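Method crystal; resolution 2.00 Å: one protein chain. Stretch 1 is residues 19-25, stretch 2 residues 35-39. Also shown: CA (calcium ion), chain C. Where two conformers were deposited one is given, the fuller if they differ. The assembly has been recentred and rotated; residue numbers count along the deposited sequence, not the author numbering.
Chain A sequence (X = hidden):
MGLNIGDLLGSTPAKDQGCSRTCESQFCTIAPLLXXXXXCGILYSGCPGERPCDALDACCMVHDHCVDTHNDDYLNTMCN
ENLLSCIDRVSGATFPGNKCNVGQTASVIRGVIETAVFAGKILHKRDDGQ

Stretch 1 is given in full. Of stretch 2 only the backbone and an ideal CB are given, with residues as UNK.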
ATOM      1  N   CYS A  19      -1.308 -13.963  -5.699  1.00 23.62           N
ATOM      2  CA  CYS A  19      -0.464 -13.023  -4.973  1.00 21.02           C
ATOM      3  C   CYS A  19       0.901 -12.899  -5.645  1.00 19.98           C
ATOM      4  O   CYS A  19       1.287 -13.756  -6.451  1.00 19.36           O
ATOM      5  CB  CYS A  19      -0.313 -13.483  -3.516  1.00 20.96           C
ATOM      6  SG  CYS A  19       0.188 -15.225  -3.341  1.00 18.46           S
ATOM      7  N   SER A  20       1.634 -11.837  -5.309  1.00 18.23           N
ATOM      8  CA  SER A  20       2.925 -11.572  -5.938  1.00 17.00           C
ATOM      9  C   SER A  20       4.119 -12.066  -5.125  1.00 16.62           C
ATOM     10  O   SER A  20       4.127 -11.972  -3.898  1.00 16.39           O
ATOM     11  CB  SER A  20       3.087 -10.073  -6.206  1.00 16.51           C
ATOM     12  OG  SER A  20       4.392  -9.770  -6.663  1.00 15.46           O
ATOM     13  N   ARG A  21       5.124 -12.572  -5.832  1.00 16.22           N
ATOM     14  CA  ARG A  21       6.442 -12.859  -5.266  1.00 16.33           C
ATOM     15  C   ARG A  21       7.525 -12.047  -5.990  1.00 15.95           C
ATOM     16  O   ARG A  21       8.716 -12.330  -5.845  1.00 16.03           O
ATOM     17  CB  ARG A  21       6.763 -14.358  -5.366  1.00 16.47           C
ATOM     18  CG  ARG A  21       5.657 -15.288  -4.869  1.00 17.60           C
ATOM     19  CD  ARG A  21       6.124 -16.743  -4.808  1.00 19.63           C
ATOM     20  NE  ARG A  21       5.053 -17.646  -4.384  1.00 20.83           N
ATOM     21  CZ  ARG A  21       4.732 -17.908  -3.117  1.00 22.92           C
ATOM     22  NH1 ARG A  21       3.740 -18.749  -2.851  1.00 23.43           N
ATOM     23  NH2 ARG A  21       5.397 -17.340  -2.114  1.00 22.69           N
ATOM     24  N   THR A  22       7.101 -11.027  -6.741  1.00 15.60           N
ATOM     25  CA  THR A  22       8.005 -10.238  -7.580  0.50 15.66           C
ATOM     26  C   THR A  22       7.891  -8.744  -7.284  1.00 15.55           C
ATOM     27  O   THR A  22       6.797  -8.224  -7.082  1.00 15.38           O
ATOM     28  CB  THR A  22       7.776 -10.514  -9.104  0.50 15.60           C
ATOM     29  OG1 THR A  22       8.295  -9.429  -9.888  0.50 16.24           O
ATOM     30  CG2 THR A  22       6.310 -10.662  -9.418  0.50 15.03           C
ATOM     31  N   CYS A  23       9.033  -8.064  -7.253  1.00 15.50           N
ATOM     32  CA  CYS A  23       9.066  -6.621  -7.042  1.00 15.26           C
ATOM     33  C   CYS A  23       8.697  -5.906  -8.338  1.00 15.47           C
ATOM     34  O   CYS A  23       9.518  -5.796  -9.249  1.00 15.49           O
ATOM     35  CB  CYS A  23      10.449  -6.177  -6.560  1.00 14.79           C
ATOM     36  SG  CYS A  23      10.946  -6.957  -4.996  1.00 14.93           S
ATOM     37  N   GLU A  24       7.459  -5.421  -8.402  1.00 15.53           N
ATOM     38  CA  GLU A  24       6.939  -4.740  -9.586  1.00 16.00           C
ATOM     39  C   GLU A  24       7.195  -3.228  -9.581  1.00 15.77           C
ATOM     40  O   GLU A  24       7.484  -2.630  -8.539  1.00 15.50           O
ATOM     41  CB  GLU A  24       5.439  -5.033  -9.754  1.00 16.15           C
ATOM     42  CG  GLU A  24       5.111  -6.502 -10.064  1.00 18.35           C
ATOM     43  CD  GLU A  24       5.772  -7.002 -11.339  1.00 21.39           C
ATOM     44  OE1 GLU A  24       5.822  -6.244 -12.324  1.00 23.97           O
ATOM     45  OE2 GLU A  24       6.246  -8.152 -11.360  1.00 23.76           O
ATOM     46  N   SER A  25       7.120  -2.619 -10.761  1.00 15.66           N
ATOM     47  CA  SER A  25       7.171  -1.164 -10.867  1.00 16.09           C
ATOM     48  C   SER A  25       6.448  -0.728 -12.138  1.00 16.53           C
ATOM     49  O   SER A  25       7.075  -0.325 -13.126  1.00 16.49           O
ATOM     50  CB  SER A  25       8.614  -0.639 -10.795  1.00 15.84           C
ATOM     51  OG  SER A  25       9.485  -1.358 -11.651  1.00 16.10           O
ATOM     52  N   UNK A  35       1.300  -0.755  -9.532  1.00 13.27           N
ATOM     53  CA  UNK A  35       1.820  -1.962  -8.892  1.00 13.08           C
ATOM     54  C   UNK A  35       3.299  -1.755  -8.604  1.00 12.63           C
ATOM     55  O   UNK A  35       4.110  -1.634  -9.522  1.00 12.64           O
ATOM     56  CB  UNK A  35       1.600  -3.197  -9.768  1.00 13.08           C
ATOM     57  N   UNK A  36       3.632  -1.715  -7.317  1.00 12.26           N
ATOM     58  CA  UNK A  36       4.965  -1.350  -6.853  1.00 11.88           C
ATOM     59  C   UNK A  36       5.367  -2.327  -5.757  1.00 11.97           C
ATOM     60  O   UNK A  36       4.608  -2.546  -4.801  1.00 11.35           O
ATOM     61  CB  UNK A  36       5.007   0.094  -6.349  1.00 11.88           C
ATOM     62  N   UNK A  37       6.564  -2.902  -5.898  1.00 11.53           N
ATOM     63  CA  UNK A  37       7.040  -3.930  -4.975  1.00 11.47           C
ATOM     64  C   UNK A  37       6.132  -5.142  -5.071  1.00 11.36           C
ATOM     65  O   UNK A  37       5.601  -5.435  -6.149  1.00 11.40           O
ATOM     66  CB  UNK A  37       7.091  -3.404  -3.539  1.00 11.47           C
ATOM     67  N   UNK A  38       5.952  -5.843  -3.952  1.00 10.94           N
ATOM     68  CA  UNK A  38       5.076  -7.014  -3.895  1.00 10.80           C
ATOM     69  C   UNK A  38       3.708  -6.657  -3.305  1.00 10.68           C
ATOM     70  O   UNK A  38       2.770  -7.457  -3.393  1.00 10.48           O
ATOM     71  CB  UNK A  38       5.730  -8.124  -3.069  1.00 10.80           C
ATOM     72  N   UNK A  39       3.600  -5.459  -2.711  1.00 10.44           N
ATOM     73  CA  UNK A  39       2.434  -5.094  -1.885  1.00 10.37           C
ATOM     74  C   UNK A  39       1.679  -3.805  -2.269  1.00 10.64           C
ATOM     75  O   UNK A  39       0.489  -3.697  -1.995  1.00 10.34           O
ATOM     76  CB  UNK A  39       2.901  -4.954  -0.435  1.00 10.37           C
TER
HETATM   77 CA    CA C 201      -1.761  -3.868  -1.970  0.70 14.09          CA

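The two stretches meet through a short antiparallel pairing held by two backbone hydrogen bonds, and beyond it the side chain at position 38 packs on stretch 1.

Position 35 lies in extended conformation (phi/psi -138/114), with its CA-to-CB bond sideways to stretch 1. The ideal CB is 4.3 Å from CB of Glu 24, whose carboxylate leads away from the interface. A side chain here therefore needs to offer little beyond a methylene next to that CB; a long polar or charged residue, a beta-branched one or a small one would all suit. The deposited residue is Arg 35. Its CB packs 4.2 Å from CB of Glu 24, while the rest of the chain runs out in an m, t, t conformation and leads away, so that the guanidinium forms no salt bridge with Glu 24. The carbonyl contributes as well, with Arg 35 O 3.4 Å from CA of Ser 25.

Position 36 is also extended, and its CB points to the same face of the sheet as the side chain of Ser 25, with which it forms a non-hydrogen-bonded pair. The ideal CB is 4.3 Å from Glu 24 O and 5.2 Å from Ser 25 CA. Ser 25 is small and leaves space on this face, so aromatic, aliphatic or beta-branched residues are all plausible. The residue is Tyr 36, with chi1 in t. Its ring lies oblique to Glu 24 O, and its CA makes a CA-H...O contact of 3.3 Å with Glu 24 O. The hydroxyl is hydrogen-bonded elsewhere in the structure.

At position 37 the backbone is the main guide. Its phi/psi is 63/-147, and the positive phi by itself favours glycine; the CA-to-CB bond points away from stretch 1, with the ideal CB 5.1 Å from Glu 24 O, so the preference does not come from a clash with that stretch. Gly 37 is the deposited residue, and it forms both hydrogen bonds of the pairing: Glu 24 N donates to Gly 37 O (2.9 Å, nearly linear), and Gly 37 N donates to Glu 24 O (2.8 Å).

Position 38 has left the strand. Its CB points sideways, 4.2 Å from both Thr 22 O and Ser 20 OG, and the groove beyond is bordered by the carbonyls of Arg 21 and Thr 22 and by the sulfur of Cys 23. A long, flexible chain would fill it, and a terminal donor could exploit the carbonyl-rich border; lysine, arginine, glutamine or methionine would fit. Lys 38 is found, nearly fully extended after an m chi1. Its CG lies 3.5 Å from Thr 22 O, and its CE is 3.6 Å from Arg 21 O and 4.2 Å from Cys 23 SG. A water bonded to Arg 21 O also accepts a weak hydrogen bond from Lys 38 NZ (3.5 Å).

At position 39 the CA-to-CB bond points away from stretch 1 and no atom of stretch 1 lies within 5.5 Å of the ideal CB, so many side chains, polar, aliphatic or aromatic, would suit; the deposited Tyr 39 binds the calcium ion through its backbone O, at 2.3 Å, a role that does not depend on the side chain.

Stretch 2 (35-39) RYGKY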
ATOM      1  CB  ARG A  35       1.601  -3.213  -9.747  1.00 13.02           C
ATOM      2  CG  ARG A  35       0.161  -3.645  -9.790  1.00 13.15           C
ATOM      3  CD  ARG A  35      -0.011  -4.946 -10.510  1.00 13.37           C
ATOM      4  NE  ARG A  35      -1.401  -5.378 -10.448  1.00 14.18           N
ATOM      5  CZ  ARG A  35      -1.911  -6.373 -11.169  1.00 13.98           C
ATOM      6  NH1 ARG A  35      -1.146  -7.051 -12.018  1.00 12.49           N
ATOM      7  NH2 ARG A  35      -3.194  -6.685 -11.038  1.00 12.89           N
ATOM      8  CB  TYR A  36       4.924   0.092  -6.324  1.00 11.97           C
ATOM      9  CG  TYR A  36       6.198   0.641  -5.743  1.00 11.52           C
ATOM     10  CD1 TYR A  36       6.934   1.622  -6.424  1.00 12.27           C
ATOM     11  CD2 TYR A  36       6.654   0.223  -4.489  1.00 11.12           C
ATOM     12  CE1 TYR A  36       8.102   2.149  -5.877  1.00 11.41           C
ATOM     13  CE2 TYR A  36       7.818   0.737  -3.941  1.00 11.10           C
ATOM     14  CZ  TYR A  36       8.536   1.699  -4.633  1.00 11.81           C
ATOM     15  OH  TYR A  36       9.689   2.205  -4.076  1.00 12.37           O
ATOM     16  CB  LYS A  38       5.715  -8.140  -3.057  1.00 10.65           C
ATOM     17  CG  LYS A  38       6.976  -8.767  -3.643  1.00 10.60           C
ATOM     18  CD  LYS A  38       7.679  -9.620  -2.585  1.00 11.33           C
ATOM     19  CE  LYS A  38       9.052 -10.098  -3.034  1.00 12.26           C
ATOM     20  NZ  LYS A  38       9.720 -10.951  -1.980  1.00 12.68           N
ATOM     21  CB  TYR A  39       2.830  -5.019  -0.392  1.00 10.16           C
ATOM     22  CG  TYR A  39       3.247  -6.348   0.210  1.00  9.96           C
ATOM     23  CD1 TYR A  39       4.591  -6.734   0.248  1.00  9.35           C
ATOM     24  CD2 TYR A  39       2.295  -7.218   0.745  1.00  9.44           C
ATOM     25  CE1 TYR A  39       4.973  -7.966   0.809  1.00  9.67           C
ATOM     26  CE2 TYR A  39       2.667  -8.453   1.296  1.00 10.18           C
ATOM     27  CZ  TYR A  39       4.000  -8.820   1.322  1.00  9.42           C
ATOM     28  OH  TYR A  39       4.363 -10.039   1.871  1.00 10.32           O
TER
HETATM   29  O   HOH W   1      10.337 -13.900  -3.754  1.00 25.99           O
HETATM   30  O   HOH W   2      -4.051  -4.585  -1.871  1.00 21.46           O
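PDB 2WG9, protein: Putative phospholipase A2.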